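PDB 1KA2: thermostable carboxypeptidase 1 from Pyrococcus furiosus, which removes amino acids one after another from the C-terminus of peptides as a cobalt-dependent metallocarboxypeptidase of broad specificity. Local coordinates for residues 61-71 / 87-98; 99-108 / 141-149. All coordinates share one frame; numbering follows the deposited sequence.

Contact 1. Residues 61-71 / 87-98; sequences LLHPEFVNLVE and VRVLDRSIRIAR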
loop_
_atom_site.group_PDB
_atom_site.type_symbol
_atom_site.label_atom_id
_atom_site.label_comp_id
_atom_site.label_asym_id
_atom_site.label_seq_id
_atom_site.Cartn_x
_atom_site.Cartn_y
_atom_site.Cartn_z
ATOM N N LEU A 61 0.183 -2.705 22.863
ATOM C CA LEU A 61 1.449 -2.484 23.538
ATOM C C LEU A 61 1.267 -2.380 25.048
ATOM O O LEU A 61 2.143 -2.780 25.816
ATOM C CB LEU A 61 2.106 -1.201 23.025
ATOM C CG LEU A 61 3.507 -0.896 23.561
ATOM C CD1 LEU A 61 4.479 -1.970 23.063
ATOM C CD2 LEU A 61 3.952 0.482 23.095
ATOM N N LEU A 62 0.125 -1.853 25.477
ATOM C CA LEU A 62 -0.123 -1.685 26.902
ATOM C C LEU A 62 -1.046 -2.730 27.523
ATOM O O LEU A 62 -1.538 -2.549 28.632
ATOM C CB LEU A 62 -0.660 -0.274 27.172
ATOM C CG LEU A 62 0.356 0.876 27.237
ATOM C CD1 LEU A 62 1.308 0.810 26.064
ATOM C CD2 LEU A 62 -0.386 2.209 27.253
ATOM N N HIS A 63 -1.280 -3.829 26.817
ATOM C CA HIS A 63 -2.132 -4.878 27.360
ATOM C C HIS A 63 -1.422 -5.462 28.588
ATOM O O HIS A 63 -0.212 -5.662 28.571
ATOM C CB HIS A 63 -2.358 -5.966 26.310
ATOM C CG HIS A 63 -3.436 -6.936 26.673
ATOM N ND1 HIS A 63 -3.321 -7.816 27.727
ATOM C CD2 HIS A 63 -4.665 -7.137 26.143
ATOM C CE1 HIS A 63 -4.437 -8.517 27.833
ATOM N NE2 HIS A 63 -5.268 -8.124 26.884
ATOM N N PRO A 64 -2.166 -5.736 29.675
ATOM C CA PRO A 64 -1.559 -6.296 30.891
ATOM C C PRO A 64 -0.617 -7.473 30.621
ATOM O O PRO A 64 0.481 -7.548 31.178
ATOM C CB PRO A 64 -2.773 -6.704 31.721
ATOM C CG PRO A 64 -3.793 -5.674 31.333
ATOM C CD PRO A 64 -3.624 -5.595 29.832
ATOM N N GLU A 65 -1.052 -8.386 29.763
ATOM C CA GLU A 65 -0.249 -9.545 29.416
ATOM C C GLU A 65 1.118 -9.140 28.876
ATOM O O GLU A 65 2.153 -9.610 29.359
ATOM C CB GLU A 65 -0.973 -10.385 28.370
ATOM C CG GLU A 65 -2.252 -11.011 28.865
ATOM C CD GLU A 65 -2.978 -11.749 27.765
ATOM O OE1 GLU A 65 -2.316 -12.525 27.042
ATOM O OE2 GLU A 65 -4.205 -11.559 27.619
ATOM N N PHE A 66 1.120 -8.263 27.878
ATOM C CA PHE A 66 2.368 -7.818 27.282
ATOM C C PHE A 66 3.243 -7.092 28.304
ATOM O O PHE A 66 4.429 -7.395 28.442
ATOM C CB PHE A 66 2.093 -6.902 26.084
ATOM C CG PHE A 66 3.285 -6.704 25.186
ATOM C CD1 PHE A 66 3.725 -7.730 24.355
ATOM C CD2 PHE A 66 3.983 -5.509 25.193
ATOM C CE1 PHE A 66 4.847 -7.562 23.547
ATOM C CE2 PHE A 66 5.099 -5.333 24.396
ATOM C CZ PHE A 66 5.532 -6.362 23.571
ATOM N N VAL A 67 2.663 -6.139 29.025
ATOM C CA VAL A 67 3.433 -5.407 30.017
ATOM C C VAL A 67 3.976 -6.345 31.094
ATOM O O VAL A 67 5.141 -6.224 31.486
ATOM C CB VAL A 67 2.596 -4.284 30.685
ATOM C CG1 VAL A 67 3.446 -3.547 31.713
ATOM C CG2 VAL A 67 2.090 -3.310 29.630
ATOM N N ASN A 68 3.149 -7.274 31.573
ATOM C CA ASN A 68 3.593 -8.225 32.603
ATOM C C ASN A 68 4.820 -9.011 32.127
ATOM O O ASN A 68 5.775 -9.192 32.874
ATOM C CB ASN A 68 2.471 -9.219 32.973
ATOM C CG ASN A 68 1.358 -8.586 33.816
ATOM O OD1 ASN A 68 1.585 -7.624 34.562
ATOM N ND2 ASN A 68 0.153 -9.149 33.721
ATOM N N LEU A 69 4.782 -9.474 30.881
ATOM C CA LEU A 69 5.887 -10.235 30.306
ATOM C C LEU A 69 7.191 -9.441 30.270
ATOM O O LEU A 69 8.252 -9.961 30.620
ATOM C CB LEU A 69 5.531 -10.700 28.890
ATOM C CG LEU A 69 4.576 -11.891 28.788
ATOM C CD1 LEU A 69 4.379 -12.275 27.333
ATOM C CD2 LEU A 69 5.156 -13.066 29.563
ATOM N N VAL A 70 7.105 -8.184 29.841
ATOM C CA VAL A 70 8.276 -7.318 29.760
ATOM C C VAL A 70 8.855 -7.085 31.153
ATOM O O VAL A 70 10.072 -7.107 31.345
ATOM C CB VAL A 70 7.924 -5.948 29.112
ATOM C CG1 VAL A 70 9.111 -4.988 29.221
ATOM C CG2 VAL A 70 7.546 -6.145 27.652
ATOM N N GLU A 71 7.985 -6.851 32.126
ATOM C CA GLU A 71 8.445 -6.639 33.491
ATOM C C GLU A 71 9.160 -7.892 33.971
ATOM O O GLU A 71 10.270 -7.821 34.504
ATOM C CB GLU A 71 7.267 -6.325 34.418
ATOM C CG GLU A 71 7.096 -4.842 34.702
ATOM C CD GLU A 71 8.338 -4.232 35.323
ATOM O OE1 GLU A 71 8.771 -4.733 36.383
ATOM O OE2 GLU A 71 8.879 -3.256 34.756
ATOM N N VAL A 87 14.054 -6.168 25.632
ATOM C CA VAL A 87 13.489 -5.571 26.835
ATOM C C VAL A 87 13.759 -4.070 26.948
ATOM O O VAL A 87 12.839 -3.294 27.203
ATOM C CB VAL A 87 14.024 -6.278 28.103
ATOM C CG1 VAL A 87 13.404 -5.657 29.350
ATOM C CG2 VAL A 87 13.712 -7.775 28.034
ATOM N N ARG A 88 15.006 -3.652 26.751
ATOM C CA ARG A 88 15.320 -2.229 26.855
ATOM C C ARG A 88 14.392 -1.440 25.941
ATOM O O ARG A 88 13.733 -0.493 26.371
ATOM C CB ARG A 88 16.773 -1.935 26.455
ATOM C CG ARG A 88 17.234 -0.545 26.876
ATOM C CD ARG A 88 18.533 -0.105 26.199
ATOM N NE ARG A 88 18.314 0.568 24.912
ATOM C CZ ARG A 88 18.213 -0.054 23.738
ATOM N NH1 ARG A 88 18.313 -1.376 23.669
ATOM N NH2 ARG A 88 18.024 0.649 22.630
ATOM N N VAL A 89 14.340 -1.855 24.680
ATOM C CA VAL A 89 13.509 -1.197 23.681
ATOM C C VAL A 89 12.029 -1.206 24.060
ATOM O O VAL A 89 11.370 -0.162 24.057
ATOM C CB VAL A 89 13.696 -1.861 22.290
ATOM C CG1 VAL A 89 12.652 -1.342 21.299
ATOM C CG2 VAL A 89 15.093 -1.589 21.779
ATOM N N LEU A 90 11.503 -2.379 24.387
ATOM C CA LEU A 90 10.099 -2.473 24.749
ATOM C C LEU A 90 9.787 -1.762 26.058
ATOM O O LEU A 90 8.693 -1.222 26.226
ATOM C CB LEU A 90 9.652 -3.944 24.808
ATOM C CG LEU A 90 9.565 -4.640 23.437
ATOM C CD1 LEU A 90 9.169 -6.092 23.625
ATOM C CD2 LEU A 90 8.542 -3.929 22.554
ATOM N N ASP A 91 10.740 -1.739 26.986
ATOM C CA ASP A 91 10.489 -1.060 28.258
ATOM C C ASP A 91 10.335 0.439 27.996
ATOM O O ASP A 91 9.451 1.085 28.553
ATOM C CB ASP A 91 11.625 -1.310 29.256
ATOM C CG ASP A 91 11.342 -0.699 30.622
ATOM O OD1 ASP A 91 12.158 0.125 31.084
ATOM O OD2 ASP A 91 10.298 -1.040 31.226
ATOM N N ARG A 92 11.179 0.981 27.126
ATOM C CA ARG A 92 11.111 2.399 26.781
ATOM C C ARG A 92 9.787 2.748 26.090
ATOM O O ARG A 92 9.223 3.825 26.321
ATOM C CB ARG A 92 12.281 2.768 25.875
ATOM C CG ARG A 92 12.265 4.193 25.344
ATOM C CD ARG A 92 13.419 4.427 24.375
ATOM N NE ARG A 92 13.173 5.569 23.496
ATOM C CZ ARG A 92 13.359 6.844 23.826
ATOM N NH1 ARG A 92 13.810 7.175 25.032
ATOM N NH2 ARG A 92 13.074 7.791 22.942
ATOM N N SER A 93 9.286 1.843 25.252
ATOM C CA SER A 93 8.033 2.086 24.543
ATOM C C SER A 93 6.840 2.057 25.477
ATOM O O SER A 93 6.006 2.960 25.451
ATOM C CB SER A 93 7.817 1.048 23.445
ATOM O OG SER A 93 8.794 1.157 22.434
ATOM N N ILE A 94 6.744 1.006 26.288
ATOM C CA ILE A 94 5.641 0.878 27.228
ATOM C C ILE A 94 5.666 2.067 28.174
ATOM O O ILE A 94 4.624 2.615 28.520
ATOM C CB ILE A 94 5.747 -0.423 28.037
ATOM C CG1 ILE A 94 5.472 -1.614 27.115
ATOM C CG2 ILE A 94 4.784 -0.391 29.232
ATOM C CD1 ILE A 94 5.649 -2.970 27.785
ATOM N N ARG A 95 6.868 2.465 28.571
ATOM C CA ARG A 95 7.042 3.599 29.466
ATOM C C ARG A 95 6.511 4.860 28.791
ATOM O O ARG A 95 5.607 5.517 29.304
ATOM C CB ARG A 95 8.526 3.785 29.813
ATOM C CG ARG A 95 8.755 4.527 31.128
ATOM C CD ARG A 95 10.222 4.872 31.377
ATOM N NE ARG A 95 10.630 6.092 30.680
ATOM C CZ ARG A 95 10.159 7.305 30.956
ATOM N NH1 ARG A 95 9.257 7.472 31.919
ATOM N NH2 ARG A 95 10.589 8.355 30.267
ATOM N N ILE A 96 7.063 5.193 27.629
ATOM C CA ILE A 96 6.624 6.381 26.909
ATOM C C ILE A 96 5.130 6.360 26.641
ATOM O O ILE A 96 4.451 7.363 26.826
ATOM C CB ILE A 96 7.330 6.514 25.561
ATOM C CG1 ILE A 96 8.835 6.628 25.768
ATOM C CG2 ILE A 96 6.798 7.731 24.829
ATOM C CD1 ILE A 96 9.616 6.563 24.477
ATOM N N ALA A 97 4.621 5.214 26.204
ATOM C CA ALA A 97 3.205 5.080 25.902
ATOM C C ALA A 97 2.277 5.325 27.093
ATOM O O ALA A 97 1.200 5.892 26.932
ATOM C CB ALA A 97 2.932 3.707 25.302
ATOM N N ARG A 98 2.670 4.902 28.291
ATOM C CA ARG A 98 1.789 5.122 29.436
ATOM C C ARG A 98 2.049 6.403 30.227
ATOM O O ARG A 98 1.448 6.614 31.277
ATOM C CB ARG A 98 1.821 3.918 30.383
ATOM C CG ARG A 98 3.186 3.551 30.923
ATOM C CD ARG A 98 3.072 2.350 31.857
ATOM N NE ARG A 98 4.373 1.761 32.171
ATOM C CZ ARG A 98 4.549 0.747 33.016
ATOM N NH1 ARG A 98 3.503 0.214 33.637
ATOM N NH2 ARG A 98 5.768 0.256 33.230
#

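Contact 2. Residues 99-108 / 141-149; sequences AFPPEFIREV and LAKRAAEYL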
loop_
_atom_site.group_PDB
_atom_site.type_symbol
_atom_site.label_atom_id
_atom_site.label_comp_id
_atom_site.label_asym_id
_atom_site.label_seq_id
_atom_site.Cartn_x
_atom_site.Cartn_y
_atom_site.Cartn_z
ATOM N N ALA A 99 2.936 7.256 29.719
ATOM C CA ALA A 99 3.256 8.517 30.385
ATOM C C ALA A 99 2.123 9.515 30.165
ATOM O O ALA A 99 1.819 10.334 31.040
ATOM C CB ALA A 99 4.561 9.083 29.833
ATOM N N PHE A 100 1.497 9.426 28.994
ATOM C CA PHE A 100 0.408 10.323 28.622
ATOM C C PHE A 100 -0.992 9.802 28.932
ATOM O O PHE A 100 -1.383 8.727 28.479
ATOM C CB PHE A 100 0.466 10.638 27.122
ATOM C CG PHE A 100 1.694 11.401 26.689
ATOM C CD1 PHE A 100 1.927 11.635 25.333
ATOM C CD2 PHE A 100 2.614 11.878 27.618
ATOM C CE1 PHE A 100 3.057 12.331 24.913
ATOM C CE2 PHE A 100 3.743 12.571 27.208
ATOM C CZ PHE A 100 3.969 12.800 25.856
ATOM N N PRO A 101 -1.768 10.565 29.709
ATOM C CA PRO A 101 -3.131 10.146 30.043
ATOM C C PRO A 101 -3.926 10.104 28.736
ATOM O O PRO A 101 -3.736 10.958 27.870
ATOM C CB PRO A 101 -3.621 11.263 30.962
ATOM C CG PRO A 101 -2.362 11.774 31.584
ATOM C CD PRO A 101 -1.400 11.793 30.432
ATOM N N PRO A 102 -4.814 9.112 28.570
ATOM C CA PRO A 102 -5.597 9.040 27.334
ATOM C C PRO A 102 -6.265 10.373 26.985
ATOM O O PRO A 102 -6.464 10.688 25.813
ATOM C CB PRO A 102 -6.606 7.918 27.618
ATOM C CG PRO A 102 -6.682 7.873 29.120
ATOM C CD PRO A 102 -5.239 8.072 29.517
ATOM N N GLU A 103 -6.609 11.163 27.995
ATOM C CA GLU A 103 -7.226 12.447 27.707
ATOM C C GLU A 103 -6.220 13.402 27.086
ATOM O O GLU A 103 -6.561 14.172 26.183
ATOM C CB GLU A 103 -7.824 13.079 28.967
ATOM C CG GLU A 103 -9.286 12.722 29.165
ATOM C CD GLU A 103 -10.123 12.939 27.905
ATOM O OE1 GLU A 103 -9.557 13.302 26.850
ATOM O OE2 GLU A 103 -11.354 12.740 27.964
ATOM N N PHE A 104 -4.982 13.336 27.565
ATOM C CA PHE A 104 -3.927 14.197 27.066
ATOM C C PHE A 104 -3.584 13.843 25.623
ATOM O O PHE A 104 -3.394 14.731 24.787
ATOM C CB PHE A 104 -2.690 14.063 27.941
ATOM C CG PHE A 104 -1.585 15.011 27.571
ATOM C CD1 PHE A 104 -1.759 16.384 27.691
ATOM C CD2 PHE A 104 -0.359 14.527 27.127
ATOM C CE1 PHE A 104 -0.733 17.261 27.380
ATOM C CE2 PHE A 104 0.672 15.396 26.814
ATOM C CZ PHE A 104 0.485 16.768 26.942
ATOM N N ILE A 105 -3.496 12.547 25.338
ATOM C CA ILE A 105 -3.207 12.091 23.987
ATOM C C ILE A 105 -4.285 12.653 23.071
ATOM O O ILE A 105 -4.018 13.007 21.926
ATOM C CB ILE A 105 -3.210 10.546 23.894
ATOM C CG1 ILE A 105 -1.954 9.994 24.568
ATOM C CG2 ILE A 105 -3.287 10.106 22.437
ATOM C CD1 ILE A 105 -1.796 8.497 24.431
ATOM N N ARG A 106 -5.502 12.746 23.590
ATOM C CA ARG A 106 -6.622 13.271 22.824
ATOM C C ARG A 106 -6.422 14.762 22.572
ATOM O O ARG A 106 -6.472 15.223 21.427
ATOM C CB ARG A 106 -7.926 13.045 23.588
ATOM C CG ARG A 106 -9.169 13.405 22.814
ATOM C CD ARG A 106 -9.826 14.633 23.390
ATOM N NE ARG A 106 -10.358 14.432 24.734
ATOM C CZ ARG A 106 -11.622 14.677 25.069
ATOM N NH1 ARG A 106 -12.473 15.117 24.150
ATOM N NH2 ARG A 106 -12.021 14.533 26.324
ATOM N N GLU A 107 -6.189 15.510 23.646
ATOM C CA GLU A 107 -5.987 16.948 23.546
ATOM C C GLU A 107 -4.941 17.262 22.473
ATOM O O GLU A 107 -5.173 18.092 21.595
ATOM C CB GLU A 107 -5.547 17.506 24.907
ATOM C CG GLU A 107 -5.420 19.023 24.951
ATOM C CD GLU A 107 -4.946 19.544 26.299
ATOM O OE1 GLU A 107 -4.801 20.778 26.435
ATOM O OE2 GLU A 107 -4.716 18.732 27.223
ATOM N N VAL A 108 -3.802 16.581 22.543
ATOM C CA VAL A 108 -2.717 16.786 21.588
ATOM C C VAL A 108 -3.126 16.510 20.143
ATOM O O VAL A 108 -2.828 17.300 19.250
ATOM C CB VAL A 108 -1.493 15.915 21.948
ATOM C CG1 VAL A 108 -0.512 15.865 20.779
ATOM C CG2 VAL A 108 -0.799 16.490 23.177
ATOM N N LEU A 141 1.297 22.352 25.884
ATOM C CA LEU A 141 1.274 20.892 25.756
ATOM C C LEU A 141 2.685 20.308 25.908
ATOM O O LEU A 141 2.871 19.265 26.536
ATOM C CB LEU A 141 0.687 20.486 24.400
ATOM C CG LEU A 141 -0.764 20.903 24.114
ATOM C CD1 LEU A 141 -1.123 20.497 22.691
ATOM C CD2 LEU A 141 -1.724 20.255 25.118
ATOM N N ALA A 142 3.674 20.990 25.329
ATOM C CA ALA A 142 5.064 20.553 25.414
ATOM C C ALA A 142 5.542 20.506 26.871
ATOM O O ALA A 142 6.158 19.528 27.297
ATOM C CB ALA A 142 5.953 21.489 24.610
ATOM N N LYS A 143 5.264 21.566 27.627
ATOM C CA LYS A 143 5.667 21.619 29.031
ATOM C C LYS A 143 4.976 20.497 29.794
ATOM O O LYS A 143 5.625 19.749 30.528
ATOM C CB LYS A 143 5.310 22.974 29.646
ATOM C CG LYS A 143 6.148 24.143 29.134
ATOM C CD LYS A 143 5.372 25.452 29.241
ATOM C CE LYS A 143 6.011 26.438 30.202
ATOM N NZ LYS A 143 7.351 26.883 29.743
ATOM N N ARG A 144 3.663 20.366 29.616
ATOM C CA ARG A 144 2.935 19.300 30.300
ATOM C C ARG A 144 3.624 17.974 29.977
ATOM O O ARG A 144 3.929 17.194 30.875
ATOM C CB ARG A 144 1.470 19.213 29.829
ATOM C CG ARG A 144 0.627 20.478 29.996
ATOM C CD ARG A 144 -0.403 20.354 31.111
ATOM N NE ARG A 144 -1.304 19.201 30.994
ATOM C CZ ARG A 144 -2.271 19.059 30.087
ATOM N NH1 ARG A 144 -2.489 19.997 29.176
ATOM N NH2 ARG A 144 -3.045 17.981 30.109
ATOM N N ALA A 145 3.872 17.734 28.688
ATOM C CA ALA A 145 4.501 16.494 28.229
ATOM C C ALA A 145 5.821 16.224 28.927
ATOM O O ALA A 145 6.126 15.082 29.279
ATOM C CB ALA A 145 4.707 16.536 26.713
ATOM N N ALA A 146 6.603 17.277 29.126
ATOM C CA ALA A 146 7.880 17.136 29.799
ATOM C C ALA A 146 7.641 16.636 31.224
ATOM O O ALA A 146 8.372 15.774 31.718
ATOM C CB ALA A 146 8.619 18.471 29.814
ATOM N N GLU A 147 6.611 17.175 31.878
ATOM C CA GLU A 147 6.280 16.767 33.244
ATOM C C GLU A 147 5.748 15.331 33.281
ATOM O O GLU A 147 6.025 14.591 34.220
ATOM C CB GLU A 147 5.249 17.726 33.864
ATOM C CG GLU A 147 5.724 19.177 33.947
ATOM C CD GLU A 147 6.990 19.322 34.769
ATOM O OE1 GLU A 147 7.744 20.287 34.538
ATOM O OE2 GLU A 147 7.228 18.474 35.651
ATOM N N TYR A 148 4.987 14.935 32.263
ATOM C CA TYR A 148 4.452 13.575 32.214
ATOM C C TYR A 148 5.578 12.571 31.998
ATOM O O TYR A 148 5.572 11.486 32.580
ATOM C CB TYR A 148 3.418 13.441 31.092
ATOM C CG TYR A 148 2.053 14.000 31.435
ATOM C CD1 TYR A 148 1.387 14.853 30.550
ATOM C CD2 TYR A 148 1.412 13.651 32.627
ATOM C CE1 TYR A 148 0.110 15.347 30.842
ATOM C CE2 TYR A 148 0.136 14.139 32.931
ATOM C CZ TYR A 148 -0.507 14.985 32.032
ATOM O OH TYR A 148 -1.762 15.472 32.318
ATOM N N LEU A 149 6.542 12.946 31.161
ATOM C CA LEU A 149 7.684 12.088 30.860
ATOM C C LEU A 149 8.661 11.995 32.031
ATOM O O LEU A 149 9.139 10.909 32.361
ATOM C CB LEU A 149 8.434 12.613 29.629
ATOM C CG LEU A 149 7.998 12.272 28.194
ATOM C CD1 LEU A 149 6.690 11.514 28.171
ATOM C CD2 LEU A 149 7.889 13.564 27.401
HETATM O O HOH W 1 3.426 10.314 33.572
HETATM O O HOH W 2 -5.196 16.706 29.038
#

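Contact 1. Residues 61-71 / 87-98
Ile94 of helix 81-99 enters a hole formed by Leu61, Phe66, Val67 and Val70, and its branches show how a single beta-branched residue can serve several neighbours at once. From CB the two arms part. The methyl CG2, anti to the backbone N, meets Val67 CG2 at 4.0 Å and also lies over one face of the Arg98 guanidinium, toward its rim. The longer arm starts with CG1, which stands 3.8 Å from Leu61 O and close to the Leu61 side chain. With chi2 near 176° this arm is extended, and its tip, CD1, arrives 3.7 Å from Val70 CG2 in a tip-to-tip meeting; the same methyl touches Phe66 CD2 at 4.0 Å.

Val70 returns the arrangement, fitting as a knob among Val87, Leu90, Asp91 and Ile94. This reciprocal knobs-into-holes packing joins helices 64-74 and 81-99, whose local axes come within 10.2 Å and run at 134° to one another, nearer antiparallel than parallel. One turn before Ile94 on helix 81-99, Phe66 crosses Leu90 at about a right angle, and its CZ lies 3.6 Å from Leu90 CD1; Ile13 and Tyr17 of helix 8-36 also touch Leu90. Toward the C-terminal end of 87-98, where the partner chain passes from helix 43-61 to helix 64-74, Leu62 CD1 presses on Ala97 CB at 3.4 Å, tighter than usual van der Waals contact.

Contact 2. Residues 99-108 / 141-149
Tyr148 and Phe104, the two residues that lose most surface to this contact, form an edge-to-face pair: the tyrosine edge, led by CE1, stands over one face of the Phe104 ring, with centroids 4.9 Å apart and planes inclined at 58°. A face of Tyr148 is taken by Pro101, whose CD sits 3.7 Å from the ring centroid and almost on its normal, a CH-pi contact at the N-cap of helix 102-124.

Phe104 is a knob among Leu141, Arg144, Ala145 and Tyr148 of helix 132-149. Its CG is trans to the backbone N (chi1 -175°), which carries the ring across to that helix. There the ring's edge meets Leu141 O, CZ lying 3.5 Å away, and CE1 stands over the centre of the Arg144 guanidinium face. The arginine, bent at chi2 and chi3, thus lays a face against the ring's margin while its own edge turns to Glu107. Arg144 NH1 donates to Glu107 OE2 over 3.2 Å, on the syn side of the carboxylate but tilted 26° from its plane, and NH2 adds a weak bond to the same oxygen. A water links OE2 to NH2.

Leu141, third in surface lost, puts CD2 3.4 Å from Glu107 OE1 and CD1 beside Val108 CG2. The helices therefore meet through an aromatic and aliphatic centre bordered by a salt bridge. Because the bridge holds the guanidinium by its edge, it probably fixes the rotation of that plane and keeps its face on Phe104, coupling the charged pair to the aromatic packing.

In the fold
The two contacts follow in series along the chain: contact 1 closes with helix 81-99, and contact 2 opens at the turn that leads into helix 102-124. Their centres lie about 18 Å apart, on the same side of the chain's centre. Each joins helices of this largely helical M32 fold, pairing 64-74 with 81-99 and then 102-124 with 132-149. They also touch, through a weak hydrogen bond from Arg95 NH1 to Leu149 O, where the end of helix 132-149 meets helix 81-99. Both lie away from the metal site of His269, His273 and Glu299, and join successive helices of the N-terminal part of the chain.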